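Exo-beta-1,4-mannosidase (Rhizomucor miehei, PDB 4LYP) is an exo-acting glycoside hydrolase family 5 beta-mannosidase that probably removes terminal beta-linked mannose from non-reducing ends and has transglycosylation activity. Local coordinates at residues 56-61 against 439-444; 130-135 against 216-221; 370-375 against 431-436. All blocks are in the same frame, centred on the assembly; numbering follows the deposited sequence.

Interaction 1: 56-61 against 439-444; sequences LIRGAN and NLLKVQ. With GAI (guanidine), chain D.
The side-chain oxygen of Q444 receives the backbone N-H of L56, with OE1 and N 3.1 Å apart. The bond is nearly straight (174° at the hydrogen), although the donor is tilted from the carbonyl plane. CG of Q444 stands anti to its own backbone N and the chain stays extended beyond it, which carries the amide from the helix across to the backbone of L56. Two waters also donate to OE1, giving it three donors. Both sit in the plane of the R58 guanidinium, at its edge: one takes NE at 2.8 Å and donates to L56 O, the other takes NH2. A bend at chi3 (-78°) turns the R58 group to meet them. L441 lies over one guanidinium face, its CD1 3.8 Å from R58 NH2, while NH1 is held by G92 O. L56 divides its branches: CD1 rests among the helix residues, 3.9 Å from V443 CG1, whereas CD2 touches bound guanidine at N3, 3.3 Å away. L440 packs against the start of the same side chain, its CG 3.9 Å from L56 CB, and its CD2 lies 3.3 Å from I57 O. The axes of 57-61 and 439-444 run nearly antiparallel, at 152°. This is the outer-helix-on-strand packing of a (beta/alpha)8 barrel, in which the C-terminal helix 429-448 covers strand 53-61, itself paired with strands 95-99 and 386-394.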
loop_
_atom_site.group_PDB
_atom_site.type_symbol
_atom_site.label_atom_id
_atom_site.label_comp_id
_atom_site.label_asym_id
_atom_site.label_seq_id
_atom_site.Cartn_x
_atom_site.Cartn_y
_atom_site.Cartn_z
ATOM N N LEU A 56 -11.668 5.158 12.119
ATOM C CA LEU A 56 -10.538 5.899 11.575
ATOM C C LEU A 56 -9.361 4.972 11.382
ATOM O O LEU A 56 -9.132 3.999 12.094
ATOM C CB LEU A 56 -10.174 7.086 12.466
ATOM C CG LEU A 56 -11.212 8.241 12.470
ATOM C CD1 LEU A 56 -10.809 9.290 13.481
ATOM C CD2 LEU A 56 -11.246 8.967 11.145
ATOM N N ILE A 57 -8.579 5.313 10.365
ATOM C CA ILE A 57 -7.476 4.435 9.883
ATOM C C ILE A 57 -6.137 4.792 10.537
ATOM O O ILE A 57 -5.476 5.773 10.164
ATOM C CB ILE A 57 -7.372 4.518 8.325
ATOM C CG1 ILE A 57 -8.736 4.210 7.655
ATOM C CG2 ILE A 57 -6.251 3.602 7.845
ATOM C CD1 ILE A 57 -9.371 2.847 8.037
ATOM N N ARG A 58 -5.794 3.967 11.529
ATOM C CA ARG A 58 -4.510 4.057 12.222
ATOM C C ARG A 58 -3.571 3.096 11.515
ATOM O O ARG A 58 -3.365 1.953 11.970
ATOM C CB ARG A 58 -4.705 3.677 13.700
ATOM C CG ARG A 58 -5.510 4.708 14.483
ATOM C CD ARG A 58 -5.810 4.191 15.897
ATOM N NE ARG A 58 -6.897 3.211 15.934
ATOM C CZ ARG A 58 -6.924 2.109 16.709
ATOM N NH1 ARG A 58 -5.848 1.663 17.339
ATOM N NH2 ARG A 58 -8.082 1.450 16.825
ATOM N N GLY A 59 -3.095 3.478 10.321
ATOM C CA GLY A 59 -2.619 2.485 9.398
ATOM C C GLY A 59 -1.125 2.446 9.203
ATOM O O GLY A 59 -0.355 3.378 9.492
ATOM N N ALA A 60 -0.732 1.306 8.612
ATOM C CA ALA A 60 0.661 1.138 8.099
ATOM C C ALA A 60 0.616 0.406 6.764
ATOM O O ALA A 60 -0.373 -0.321 6.489
ATOM C CB ALA A 60 1.520 0.308 9.060
ATOM N N ASN A 61 1.675 0.495 5.986
ATOM C CA ASN A 61 1.883 -0.408 4.844
ATOM C C ASN A 61 2.792 -1.559 5.291
ATOM O O ASN A 61 3.808 -1.368 5.970
ATOM C CB ASN A 61 2.568 0.323 3.697
ATOM C CG ASN A 61 1.577 1.188 2.941
ATOM O OD1 ASN A 61 0.899 0.697 2.014
ATOM N ND2 ASN A 61 1.453 2.458 3.319
ATOM N N ASN A 439 -3.921 9.573 19.290
ATOM C CA ASN A 439 -4.680 10.767 19.040
ATOM C C ASN A 439 -5.859 10.514 18.084
ATOM O O ASN A 439 -6.971 11.032 18.287
ATOM C CB ASN A 439 -3.783 11.852 18.452
ATOM C CG ASN A 439 -2.788 12.407 19.421
ATOM O OD1 ASN A 439 -2.946 12.270 20.663
ATOM N ND2 ASN A 439 -1.691 12.984 18.870
ATOM N N LEU A 440 -5.656 9.688 17.064
ATOM C CA LEU A 440 -6.712 9.425 16.086
ATOM C C LEU A 440 -7.766 8.542 16.727
ATOM O O LEU A 440 -8.976 8.755 16.476
ATOM C CB LEU A 440 -6.114 8.726 14.892
ATOM C CG LEU A 440 -6.940 8.832 13.619
ATOM C CD1 LEU A 440 -7.002 10.294 13.102
ATOM C CD2 LEU A 440 -6.311 7.987 12.501
ATOM N N LEU A 441 -7.379 7.592 17.583
ATOM C CA LEU A 441 -8.410 6.812 18.296
ATOM C C LEU A 441 -9.230 7.691 19.247
ATOM O O LEU A 441 -10.477 7.498 19.324
ATOM C CB LEU A 441 -7.765 5.649 19.064
ATOM C CG LEU A 441 -8.723 4.749 19.831
ATOM C CD1 LEU A 441 -9.783 4.184 18.911
ATOM C CD2 LEU A 441 -7.876 3.658 20.522
ATOM N N LYS A 442 -8.601 8.645 19.925
ATOM C CA LYS A 442 -9.349 9.559 20.738
ATOM C C LYS A 442 -10.401 10.334 19.914
ATOM O O LYS A 442 -11.539 10.502 20.322
ATOM C CB LYS A 442 -8.402 10.514 21.470
ATOM C CG LYS A 442 -9.113 11.494 22.393
ATOM C CD LYS A 442 -8.117 12.406 23.093
ATOM C CE LYS A 442 -8.762 13.330 24.129
ATOM N NZ LYS A 442 -8.477 12.878 25.547
ATOM N N VAL A 443 -10.021 10.774 18.735
ATOM C CA VAL A 443 -10.935 11.446 17.830
ATOM C C VAL A 443 -12.067 10.517 17.467
ATOM O O VAL A 443 -13.256 10.884 17.465
ATOM C CB VAL A 443 -10.248 12.052 16.583
ATOM C CG1 VAL A 443 -11.270 12.538 15.597
ATOM C CG2 VAL A 443 -9.296 13.176 16.984
ATOM N N GLN A 444 -11.728 9.274 17.116
ATOM C CA GLN A 444 -12.773 8.300 16.726
ATOM C C GLN A 444 -13.835 8.179 17.867
ATOM O O GLN A 444 -15.032 8.165 17.592
ATOM C CB GLN A 444 -12.197 6.912 16.446
ATOM C CG GLN A 444 -13.244 5.938 15.940
ATOM C CD GLN A 444 -12.678 4.542 15.851
ATOM O OE1 GLN A 444 -11.772 4.248 15.038
ATOM N NE2 GLN A 444 -13.110 3.702 16.763
HETATM C C GAI D . -15.318 9.455 10.653
HETATM N N1 GAI D . -16.616 9.599 11.300
HETATM N N2 GAI D . -14.678 10.001 9.490
HETATM N N3 GAI D . -14.530 8.566 11.144
HETATM O O HOH W 1 -9.045 4.636 14.896
HETATM O O HOH W 2 -10.551 1.679 15.359
#

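Interaction 2: 130-135 against 216-221; sequences GLDYLL and RNTVNG
D132 faces the loop at T218 and grips it with a single carboxylate oxygen. OD2 accepts the threonine hydroxyl, 2.7 Å from T218 OG1, on its anti side and slightly out of the carboxylate plane. It also accepts the backbone N-H of the same residue, T218 N lying 2.9 Å from OD2 and well above that plane. The backbone of D132 is used too: N217 ND2 donates to D132 O over 3.1 Å, with the hydrogen angle bent to 150°. The neighbouring Y133 adds an apolar contact, where V219 CG2 sits over the centre of one face of the Y133 ring, 3.4 Å from its centroid and only 7° off the normal, a CH-pi contact.

Further out, N217 shapes the loop that presents these groups. Its OD1 takes V219 N at 2.8 Å in the carbonyl plane, and N220 N at 3.1 Å from above it. With CG anti to the backbone N (chi1 -171°), the amide reaches the helix through ND2, while OD1 turns back to its own loop. D132 has second partners that fix its rotation: R215 forms a salt bridge with OD2 and the Y224 hydroxyl bonds OD1. Y133 also has a cation-pi contact with R78. N217 OD1 thus makes an Asx turn with V219 N and, with N220 N, an Asx motif; D132 and Y133 hold the loop so shaped, which follows helix 197-213, against helix 125-140 of the barrel.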
loop_
_atom_site.group_PDB
_atom_site.type_symbol
_atom_site.label_atom_id
_atom_site.label_comp_id
_atom_site.label_asym_id
_atom_site.label_seq_id
_atom_site.Cartn_x
_atom_site.Cartn_y
_atom_site.Cartn_z
ATOM N N GLY A 130 1.166 -17.913 3.092
ATOM C CA GLY A 130 1.641 -16.767 3.855
ATOM C C GLY A 130 0.579 -15.690 3.972
ATOM O O GLY A 130 0.471 -15.018 4.997
ATOM N N LEU A 131 -0.172 -15.462 2.885
ATOM C CA LEU A 131 -1.273 -14.478 2.955
ATOM C C LEU A 131 -2.367 -14.959 3.923
ATOM O O LEU A 131 -2.916 -14.153 4.715
ATOM C CB LEU A 131 -1.837 -14.242 1.521
ATOM C CG LEU A 131 -2.915 -13.155 1.383
ATOM C CD1 LEU A 131 -2.461 -11.798 1.911
ATOM C CD2 LEU A 131 -3.275 -13.061 -0.070
ATOM N N ASP A 132 -2.655 -16.274 3.987
ATOM C CA ASP A 132 -3.610 -16.777 4.947
ATOM C C ASP A 132 -3.130 -16.480 6.365
ATOM O O ASP A 132 -3.902 -16.055 7.204
ATOM C CB ASP A 132 -3.716 -18.340 4.839
ATOM C CG ASP A 132 -4.361 -18.843 3.578
ATOM O OD1 ASP A 132 -5.015 -18.089 2.823
ATOM O OD2 ASP A 132 -4.216 -20.071 3.343
ATOM N N TYR A 133 -1.853 -16.731 6.667
ATOM C CA TYR A 133 -1.319 -16.473 7.990
ATOM C C TYR A 133 -1.290 -14.976 8.309
ATOM O O TYR A 133 -1.581 -14.582 9.440
ATOM C CB TYR A 133 0.101 -17.044 8.171
ATOM C CG TYR A 133 0.129 -18.482 8.565
ATOM C CD1 TYR A 133 -0.077 -18.841 9.857
ATOM C CD2 TYR A 133 0.280 -19.491 7.595
ATOM C CE1 TYR A 133 -0.068 -20.204 10.234
ATOM C CE2 TYR A 133 0.284 -20.835 7.947
ATOM C CZ TYR A 133 0.090 -21.188 9.252
ATOM O OH TYR A 133 0.107 -22.496 9.639
ATOM N N LEU A 134 -0.963 -14.142 7.323
ATOM C CA LEU A 134 -1.033 -12.697 7.530
ATOM C C LEU A 134 -2.405 -12.265 7.997
ATOM O O LEU A 134 -2.558 -11.583 9.012
ATOM C CB LEU A 134 -0.597 -12.004 6.233
ATOM C CG LEU A 134 -0.781 -10.451 6.257
ATOM C CD1 LEU A 134 0.090 -9.821 7.324
ATOM C CD2 LEU A 134 -0.417 -9.941 4.886
ATOM N N LEU A 135 -3.435 -12.740 7.294
ATOM C CA LEU A 135 -4.780 -12.331 7.601
ATOM C C LEU A 135 -5.258 -12.916 8.922
ATOM O O LEU A 135 -6.007 -12.262 9.645
ATOM C CB LEU A 135 -5.742 -12.709 6.471
ATOM C CG LEU A 135 -5.573 -11.851 5.206
ATOM C CD1 LEU A 135 -6.344 -12.414 4.012
ATOM C CD2 LEU A 135 -6.029 -10.413 5.472
ATOM N N ARG A 216 -9.997 -19.923 0.305
ATOM C CA ARG A 216 -10.287 -20.368 1.650
ATOM C C ARG A 216 -9.040 -20.223 2.473
ATOM O O ARG A 216 -7.975 -20.836 2.184
ATOM C CB ARG A 216 -10.795 -21.835 1.619
ATOM C CG ARG A 216 -11.127 -22.327 3.020
ATOM C CD ARG A 216 -11.609 -23.767 2.905
ATOM N NE ARG A 216 -11.721 -24.316 4.279
ATOM C CZ ARG A 216 -10.723 -24.801 5.070
ATOM N NH1 ARG A 216 -9.436 -24.931 4.648
ATOM N NH2 ARG A 216 -11.043 -25.147 6.322
ATOM N N ASN A 217 -9.119 -19.461 3.539
ATOM C CA ASN A 217 -7.979 -19.300 4.459
ATOM C C ASN A 217 -7.674 -20.645 5.066
ATOM O O ASN A 217 -8.534 -21.211 5.783
ATOM C CB ASN A 217 -8.363 -18.253 5.514
ATOM C CG ASN A 217 -7.184 -17.855 6.361
ATOM O OD1 ASN A 217 -6.542 -18.737 6.954
ATOM N ND2 ASN A 217 -6.870 -16.558 6.417
ATOM N N THR A 218 -6.489 -21.199 4.839
ATOM C CA THR A 218 -6.198 -22.542 5.313
ATOM C C THR A 218 -6.016 -22.596 6.835
ATOM O O THR A 218 -6.023 -23.689 7.418
ATOM C CB THR A 218 -4.907 -23.082 4.631
ATOM O OG1 THR A 218 -3.798 -22.214 4.930
ATOM C CG2 THR A 218 -5.072 -23.275 3.138
ATOM N N VAL A 219 -5.782 -21.433 7.454
ATOM C CA VAL A 219 -5.490 -21.367 8.867
ATOM C C VAL A 219 -6.813 -21.287 9.680
ATOM O O VAL A 219 -7.007 -21.978 10.652
ATOM C CB VAL A 219 -4.564 -20.180 9.135
ATOM C CG1 VAL A 219 -4.316 -20.018 10.670
ATOM C CG2 VAL A 219 -3.248 -20.361 8.376
ATOM N N ASN A 220 -7.724 -20.373 9.258
ATOM C CA ASN A 220 -8.940 -20.128 10.000
ATOM C C ASN A 220 -10.222 -20.496 9.287
ATOM O O ASN A 220 -11.286 -20.367 9.871
ATOM C CB ASN A 220 -8.973 -18.690 10.542
ATOM C CG ASN A 220 -9.039 -17.644 9.451
ATOM O OD1 ASN A 220 -9.688 -17.806 8.420
ATOM N ND2 ASN A 220 -8.383 -16.546 9.715
ATOM N N GLY A 221 -10.148 -20.977 8.037
ATOM C CA GLY A 221 -11.284 -21.506 7.287
ATOM C C GLY A 221 -12.146 -20.471 6.623
ATOM O O GLY A 221 -13.055 -20.855 5.883
HETATM O O HOH W 3 -8.663 -13.595 8.962
#

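Interaction 3: 370-375 against 431-436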
loop_
_atom_site.group_PDB
_atom_site.type_symbol
_atom_site.label_atom_id
_atom_site.label_comp_id
_atom_site.label_asym_id
_atom_site.label_seq_id
_atom_site.Cartn_x
_atom_site.Cartn_y
_atom_site.Cartn_z
ATOM N N LYS A 370 4.130 16.440 11.829
ATOM C CA LYS A 370 3.308 17.509 11.320
ATOM C C LYS A 370 2.183 16.986 10.461
ATOM O O LYS A 370 1.038 17.490 10.507
ATOM C CB LYS A 370 4.157 18.532 10.580
ATOM C CG LYS A 370 5.005 19.314 11.560
ATOM C CD LYS A 370 5.930 20.303 10.889
ATOM C CE LYS A 370 6.619 21.232 11.881
ATOM N NZ LYS A 370 7.575 22.204 11.183
ATOM N N ALA A 371 2.443 15.997 9.599
ATOM C CA ALA A 371 1.386 15.423 8.757
ATOM C C ALA A 371 0.341 14.829 9.705
ATOM O O ALA A 371 -0.892 15.037 9.480
ATOM C CB ALA A 371 1.971 14.345 7.830
ATOM N N PHE A 372 0.767 14.039 10.685
ATOM C CA PHE A 372 -0.157 13.415 11.616
ATOM C C PHE A 372 -0.986 14.439 12.345
ATOM O O PHE A 372 -2.187 14.256 12.507
ATOM C CB PHE A 372 0.664 12.615 12.639
ATOM C CG PHE A 372 1.214 11.273 12.085
ATOM C CD1 PHE A 372 0.628 10.579 11.015
ATOM C CD2 PHE A 372 2.334 10.707 12.725
ATOM C CE1 PHE A 372 1.135 9.372 10.621
ATOM C CE2 PHE A 372 2.804 9.467 12.324
ATOM C CZ PHE A 372 2.234 8.806 11.252
ATOM N N ASN A 373 -0.378 15.526 12.865
ATOM C CA ASN A 373 -1.162 16.478 13.583
ATOM C C ASN A 373 -2.215 17.160 12.688
ATOM O O ASN A 373 -3.348 17.419 13.128
ATOM C CB ASN A 373 -0.276 17.544 14.190
ATOM C CG ASN A 373 0.512 17.029 15.394
ATOM O OD1 ASN A 373 0.126 15.991 15.997
ATOM N ND2 ASN A 373 1.537 17.732 15.747
ATOM N N GLN A 374 -1.894 17.369 11.418
ATOM C CA GLN A 374 -2.864 17.922 10.492
ATOM C C GLN A 374 -3.989 16.915 10.257
ATOM O O GLN A 374 -5.175 17.303 10.161
ATOM C CB GLN A 374 -2.167 18.350 9.191
ATOM C CG GLN A 374 -3.134 19.072 8.281
ATOM C CD GLN A 374 -2.438 19.548 7.019
ATOM O OE1 GLN A 374 -1.230 19.331 6.841
ATOM N NE2 GLN A 374 -3.165 20.191 6.101
ATOM N N ILE A 375 -3.639 15.636 10.051
ATOM C CA ILE A 375 -4.646 14.634 9.844
ATOM C C ILE A 375 -5.591 14.529 11.050
ATOM O O ILE A 375 -6.814 14.413 10.892
ATOM C CB ILE A 375 -4.039 13.272 9.502
ATOM C CG1 ILE A 375 -3.367 13.326 8.127
ATOM C CG2 ILE A 375 -5.128 12.181 9.511
ATOM C CD1 ILE A 375 -2.422 12.165 7.876
ATOM N N GLN A 431 7.617 6.165 18.226
ATOM C CA GLN A 431 6.859 6.818 19.309
ATOM C C GLN A 431 5.905 7.867 18.682
ATOM O O GLN A 431 4.784 8.074 19.176
ATOM C CB GLN A 431 7.776 7.467 20.321
ATOM C CG GLN A 431 7.020 8.129 21.481
ATOM C CD GLN A 431 6.327 7.131 22.359
ATOM O OE1 GLN A 431 6.985 6.196 22.808
ATOM N NE2 GLN A 431 4.992 7.288 22.619
ATOM N N ILE A 432 6.347 8.549 17.620
ATOM C CA ILE A 432 5.517 9.511 16.964
ATOM C C ILE A 432 4.292 8.866 16.308
ATOM O O ILE A 432 3.152 9.373 16.353
ATOM C CB ILE A 432 6.366 10.275 15.948
ATOM C CG1 ILE A 432 7.373 11.181 16.767
ATOM C CG2 ILE A 432 5.515 11.126 14.997
ATOM C CD1 ILE A 432 8.481 11.672 15.902
ATOM N N ILE A 433 4.488 7.704 15.688
ATOM C CA ILE A 433 3.398 6.910 15.133
ATOM C C ILE A 433 2.448 6.468 16.226
ATOM O O ILE A 433 1.203 6.571 16.099
ATOM C CB ILE A 433 3.958 5.730 14.339
ATOM C CG1 ILE A 433 4.741 6.219 13.124
ATOM C CG2 ILE A 433 2.829 4.778 13.950
ATOM C CD1 ILE A 433 5.701 5.186 12.583
ATOM N N LYS A 434 2.980 5.981 17.351
ATOM C CA LYS A 434 2.152 5.517 18.471
ATOM C C LYS A 434 1.303 6.669 19.000
ATOM O O LYS A 434 0.083 6.462 19.237
ATOM C CB LYS A 434 3.070 4.915 19.534
ATOM C CG LYS A 434 2.303 4.382 20.742
ATOM C CD LYS A 434 3.261 3.835 21.803
ATOM C CE LYS A 434 2.467 3.287 23.043
ATOM N NZ LYS A 434 3.485 2.726 23.967
ATOM N N ASP A 435 1.893 7.833 19.157
ATOM C CA ASP A 435 1.145 8.948 19.675
ATOM C C ASP A 435 0.075 9.425 18.720
ATOM O O ASP A 435 -1.051 9.736 19.115
ATOM C CB ASP A 435 2.138 10.067 20.047
ATOM C CG ASP A 435 3.009 9.681 21.405
ATOM O OD1 ASP A 435 2.688 8.659 22.075
ATOM O OD2 ASP A 435 3.952 10.366 21.690
ATOM N N TYR A 436 0.364 9.407 17.402
ATOM C CA TYR A 436 -0.627 9.701 16.409
ATOM C C TYR A 436 -1.828 8.759 16.453
ATOM O O TYR A 436 -2.982 9.158 16.438
ATOM C CB TYR A 436 -0.009 9.662 14.993
ATOM C CG TYR A 436 -1.054 9.547 13.873
ATOM C CD1 TYR A 436 -1.913 10.591 13.578
ATOM C CD2 TYR A 436 -1.058 8.425 13.074
ATOM C CE1 TYR A 436 -2.735 10.517 12.492
ATOM C CE2 TYR A 436 -1.900 8.333 12.001
ATOM C CZ TYR A 436 -2.707 9.428 11.675
ATOM O OH TYR A 436 -3.538 9.382 10.551
#
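The rings of F372 and Y436 lie face to face in an offset stack, centroids 3.8 Å apart and planes only 8° from parallel. The overlap is uneven: F372 CD1 stands over the centre of the tyrosine ring, whereas Y436 CD2 lies toward the rim of the phenylalanine ring. Y436 CB also lies over that phenylalanine ring as a CH-pi contact, 3.8 Å from the ring centroid. At the edge of F372, near its plane, I432 CG2 approaches CD2 to 3.9 Å. I433 CG1 packs 3.9 Å from F372 CE2.

These rings join two outer helices of the (beta/alpha)8 barrel, 362-380 and 429-448. The axes of their segments run 10.2 Å apart and essentially parallel, at 2°, as expected for neighbouring barrel helices that point the same way. The stack bridges the two helices, with strand 386-394 beside it: S387 touches both F372 and I375, and F389 touches I433. Y436 CG is anti to its backbone N (chi1 163°), which swings the ring from its own helix over F372 and brings the phenol to the strand. There the hydroxyl, on a buried side chain, is satisfied by a hydrogen bond with S387 OG. No hydrogen bond links the two segments, so the contact rests on rings and branched aliphatic groups. At the hydroxyl end of the tyrosine, near the ring plane, the methyl I375 CG2 comes within 3.4 Å of Y436 OH.

How the interactions relate
From the N terminus, strand segment 56-61 comes first and meets its partner 439-444 only near the C terminus, so interaction 1 closes a loop spanning most of the barrel. Interactions 2 and 3 are nested inside it, in series: 130-135 with 216-221 closes before 370-375 meets 431-436. Interactions 1 and 3 share helix 429-448, which thereby packs against both strand 53-61 and helix 362-380; their centres are 9 Å apart and I57 O lies 4.1 Å from Y436 OH. Interaction 2 stands apart, its centre 25 Å from that of interaction 1 and 32 Å from that of interaction 3, tying helix 125-140 to the loop before strand 230-234.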